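Local coordinates for cephalosporin hydroxylase CMCI (Streptomyces clavuligerus, PDB 2BM8), which probably takes part in the methoxylation of the cephem ring during cephamycin biosynthesis, as a Rossmann-like protein related to methyltransferases, at residues 156-161 against 182-187. The protein carries 3 engineered substitutions. Residues are numbered along the deposited sequence; the frame is centred on the assembly and turned at random.
Engineered in segment 156-161: Asn160 (natural residue Asp).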
ATOM      1  N   ILE B 156     -18.770  30.377  13.541  1.00 16.21           N
ATOM      2  CA  ILE B 156     -17.631  29.547  13.167  1.00 15.77           C
ATOM      3  C   ILE B 156     -16.503  30.470  12.701  1.00 15.69           C
ATOM      4  O   ILE B 156     -16.673  31.228  11.759  1.00 14.91           O
ATOM      5  CB  ILE B 156     -18.012  28.573  12.039  1.00 15.63           C
ATOM      6  CG1 ILE B 156     -19.183  27.693  12.461  1.00 14.66           C
ATOM      7  CG2 ILE B 156     -16.795  27.727  11.625  1.00 15.36           C
ATOM      8  CD1 ILE B 156     -19.722  26.836  11.332  1.00 14.54           C
ATOM      9  N   PHE B 157     -15.364  30.389  13.377  1.00 15.79           N
ATOM     10  CA  PHE B 157     -14.166  31.141  13.035  1.00 15.88           C
ATOM     11  C   PHE B 157     -13.172  30.173  12.397  1.00 15.86           C
ATOM     12  O   PHE B 157     -12.789  29.187  13.011  1.00 16.31           O
ATOM     13  CB  PHE B 157     -13.576  31.764  14.303  1.00 15.75           C
ATOM     14  CG  PHE B 157     -12.429  32.699  14.049  1.00 16.14           C
ATOM     15  CD1 PHE B 157     -12.590  34.075  14.202  1.00 17.19           C
ATOM     16  CD2 PHE B 157     -11.186  32.212  13.645  1.00 16.44           C
ATOM     17  CE1 PHE B 157     -11.537  34.945  13.965  1.00 17.23           C
ATOM     18  CE2 PHE B 157     -10.129  33.078  13.393  1.00 17.00           C
ATOM     19  CZ  PHE B 157     -10.302  34.447  13.553  1.00 17.45           C
ATOM     20  N   ILE B 158     -12.746  30.457  11.175  1.00 16.11           N
ATOM     21  CA  ILE B 158     -11.883  29.546  10.421  1.00 16.28           C
ATOM     22  C   ILE B 158     -10.569  30.233  10.074  1.00 16.76           C
ATOM     23  O   ILE B 158     -10.550  31.235   9.368  1.00 16.23           O
ATOM     24  CB  ILE B 158     -12.576  29.056   9.130  1.00 16.09           C
ATOM     25  CG1 ILE B 158     -13.970  28.523   9.455  1.00 15.02           C
ATOM     26  CG2 ILE B 158     -11.738  27.960   8.447  1.00 15.64           C
ATOM     27  CD1 ILE B 158     -14.756  28.118   8.261  1.00 14.25           C
ATOM     28  N   ASP B 159      -9.479  29.691  10.606  1.00 17.39           N
ATOM     29  CA  ASP B 159      -8.140  30.127  10.246  1.00 17.88           C
ATOM     30  C   ASP B 159      -7.606  29.414   8.993  1.00 17.99           C
ATOM     31  O   ASP B 159      -7.414  28.208   9.003  1.00 17.66           O
ATOM     32  CB  ASP B 159      -7.190  29.858  11.403  1.00 18.28           C
ATOM     33  CG  ASP B 159      -5.769  30.171  11.048  1.00 18.90           C
ATOM     34  OD1 ASP B 159      -4.870  29.339  11.363  1.00 19.86           O
ATOM     35  OD2 ASP B 159      -5.483  31.229  10.433  1.00 15.26           O
ATOM     36  N   ASN B 160      -7.384  30.179   7.924  1.00 18.41           N
ATOM     37  CA  ASN B 160      -6.640  29.728   6.734  1.00 18.51           C
ATOM     38  C   ASN B 160      -5.344  30.532   6.530  1.00 18.43           C
ATOM     39  O   ASN B 160      -4.666  30.355   5.538  1.00 18.95           O
ATOM     40  CB  ASN B 160      -7.512  29.824   5.471  1.00 18.54           C
ATOM     41  CG  ASN B 160      -8.479  28.650   5.328  1.00 19.41           C
ATOM     42  OD1 ASN B 160      -8.061  27.501   5.118  1.00 21.04           O
ATOM     43  ND2 ASN B 160      -9.779  28.931   5.438  1.00 17.70           N
ATOM     44  N   ALA B 161      -4.987  31.400   7.472  1.00 18.52           N
ATOM     45  CA  ALA B 161      -3.804  32.257   7.326  1.00 18.72           C
ATOM     46  C   ALA B 161      -2.601  31.748   8.131  1.00 18.84           C
ATOM     47  O   ALA B 161      -1.481  31.701   7.632  1.00 18.83           O
ATOM     48  CB  ALA B 161      -4.150  33.697   7.722  1.00 18.36           C
ATOM     49  N   TYR B 182     -17.321  27.547  17.032  1.00 13.99           N
ATOM     50  CA  TYR B 182     -16.192  26.775  16.556  1.00 13.96           C
ATOM     51  C   TYR B 182     -14.988  27.673  16.281  1.00 13.76           C
ATOM     52  O   TYR B 182     -15.131  28.799  15.833  1.00 14.08           O
ATOM     53  CB  TYR B 182     -16.590  26.006  15.300  1.00 14.19           C
ATOM     54  CG  TYR B 182     -17.330  24.717  15.597  1.00 15.54           C
ATOM     55  CD1 TYR B 182     -18.704  24.699  15.781  1.00 16.59           C
ATOM     56  CD2 TYR B 182     -16.647  23.515  15.708  1.00 16.51           C
ATOM     57  CE1 TYR B 182     -19.373  23.513  16.058  1.00 16.51           C
ATOM     58  CE2 TYR B 182     -17.313  22.334  15.982  1.00 16.74           C
ATOM     59  CZ  TYR B 182     -18.668  22.339  16.152  1.00 16.64           C
ATOM     60  OH  TYR B 182     -19.311  21.163  16.438  1.00 18.18           O
ATOM     61  N   PHE B 183     -13.804  27.193  16.624  1.00 13.52           N
ATOM     62  CA  PHE B 183     -12.567  27.795  16.167  1.00 13.53           C
ATOM     63  C   PHE B 183     -11.831  26.689  15.448  1.00 13.36           C
ATOM     64  O   PHE B 183     -11.486  25.693  16.066  1.00 13.07           O
ATOM     65  CB  PHE B 183     -11.727  28.345  17.324  1.00 13.34           C
ATOM     66  CG  PHE B 183     -10.533  29.173  16.870  1.00 13.64           C
ATOM     67  CD1 PHE B 183     -10.572  30.558  16.914  1.00 13.01           C
ATOM     68  CD2 PHE B 183      -9.374  28.564  16.398  1.00 13.66           C
ATOM     69  CE1 PHE B 183      -9.473  31.317  16.508  1.00 12.74           C
ATOM     70  CE2 PHE B 183      -8.276  29.331  15.989  1.00 13.28           C
ATOM     71  CZ  PHE B 183      -8.336  30.703  16.048  1.00 12.09           C
ATOM     72  N   ILE B 184     -11.600  26.879  14.148  1.00 13.09           N
ATOM     73  CA  ILE B 184     -11.079  25.837  13.277  1.00 13.34           C
ATOM     74  C   ILE B 184      -9.775  26.244  12.597  1.00 13.55           C
ATOM     75  O   ILE B 184      -9.680  27.314  11.993  1.00 13.62           O
ATOM     76  CB  ILE B 184     -12.134  25.476  12.217  1.00 13.20           C
ATOM     77  CG1 ILE B 184     -13.282  24.717  12.887  1.00 13.47           C
ATOM     78  CG2 ILE B 184     -11.525  24.619  11.118  1.00 12.85           C
ATOM     79  CD1 ILE B 184     -14.544  24.679  12.091  1.00 13.75           C
ATOM     80  N   ILE B 185      -8.773  25.375  12.682  1.00 13.93           N
ATOM     81  CA  ILE B 185      -7.511  25.607  11.994  1.00 14.32           C
ATOM     82  C   ILE B 185      -7.360  24.558  10.927  1.00 14.12           C
ATOM     83  O   ILE B 185      -7.189  23.389  11.221  1.00 14.33           O
ATOM     84  CB  ILE B 185      -6.337  25.563  12.988  1.00 14.30           C
ATOM     85  CG1 ILE B 185      -6.419  26.753  13.937  1.00 14.59           C
ATOM     86  CG2 ILE B 185      -5.013  25.608  12.242  1.00 14.57           C
ATOM     87  CD1 ILE B 185      -5.754  26.543  15.253  1.00 15.94           C
ATOM     88  N   GLU B 186      -7.436  24.973   9.675  1.00 14.63           N
ATOM     89  CA  GLU B 186      -7.327  24.027   8.572  1.00 15.05           C
ATOM     90  C   GLU B 186      -5.851  23.771   8.278  1.00 15.20           C
ATOM     91  O   GLU B 186      -5.031  24.649   8.497  1.00 15.16           O
ATOM     92  CB  GLU B 186      -8.060  24.561   7.340  1.00 15.30           C
ATOM     93  CG  GLU B 186      -9.563  24.788   7.551  1.00 15.43           C
ATOM     94  CD  GLU B 186     -10.349  24.956   6.249  1.00 15.16           C
ATOM     95  OE1 GLU B 186      -9.720  24.959   5.178  1.00 14.16           O
ATOM     96  OE2 GLU B 186     -11.598  25.111   6.303  1.00 15.39           O
ATOM     97  N   ASP B 187      -5.522  22.539   7.875  1.00 15.52           N
ATOM     98  CA  ASP B 187      -4.236  22.160   7.280  1.00 15.73           C
ATOM     99  C   ASP B 187      -3.031  22.146   8.217  1.00 15.96           C
ATOM    100  O   ASP B 187      -2.269  21.166   8.237  1.00 15.01           O
ATOM    101  CB  ASP B 187      -3.908  23.051   6.074  1.00 16.13           C
ATOM    102  CG  ASP B 187      -4.907  22.884   4.937  1.00 17.38           C
ATOM    103  OD1 ASP B 187      -4.980  21.751   4.392  1.00 19.60           O
ATOM    104  OD2 ASP B 187      -5.653  23.808   4.537  1.00 15.51           O
TER
HETATM  105  O   HOH W   1      -5.235  26.329   4.898  1.00 24.59           O
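Strands 156-159 and 182-185 run parallel, their axes 4.7 Å apart, and pair through their main chains. Phe157 N donates to Tyr182 O at 2.9 Å. Phe157 O accepts from Ile184 N at 2.8 Å, nearly along the C=O axis. Asp159 N then donates to Ile184 O at 2.8 Å, almost straight along that carbonyl. The last bond, Glu186 N to Asp159 O, is weak at 3.3 Å. The backbones of Ile156, Ile158 and Asn160 are hydrogen-bonded instead to strand 84-88. The two strands, joined through helix 165-175, form a parallel beta-alpha-beta unit of the Rossmann-like sheet. On the helix 165-175 face, Phe157 and Phe183 both hold CG anti to the backbone N, which turns their rings the same way. The planes are 6° apart but strongly displaced, so little of one ring covers the other; CD2 of Phe157 lies 3.5 Å from CE1 of Phe183. At the end of its strand, Asp159 OD2 accepts from Ala161 N, closing an Asx turn, and also from His162 N. Asn160, engineered in place of Asp, sets its OD1 3.0 Å from Glu186 OE1. Both are acceptors, so this is not a hydrogen bond; the amide and carboxylate planes stand 85° apart. Glu186 OE1 forms a salt bridge with Lys65, and its OE2 is bonded to Tyr73 and touches Ile158 CG2. An alanine at Glu186 would remove the carboxylate and would probably leave Lys65 and Tyr73 without this buried acceptor and loosen the packing on Ile158. Asn160 ND2 is bonded to Glu87. A water donates to both Asn160 OD1 and Asp187 OD2, bridging the two loop ends.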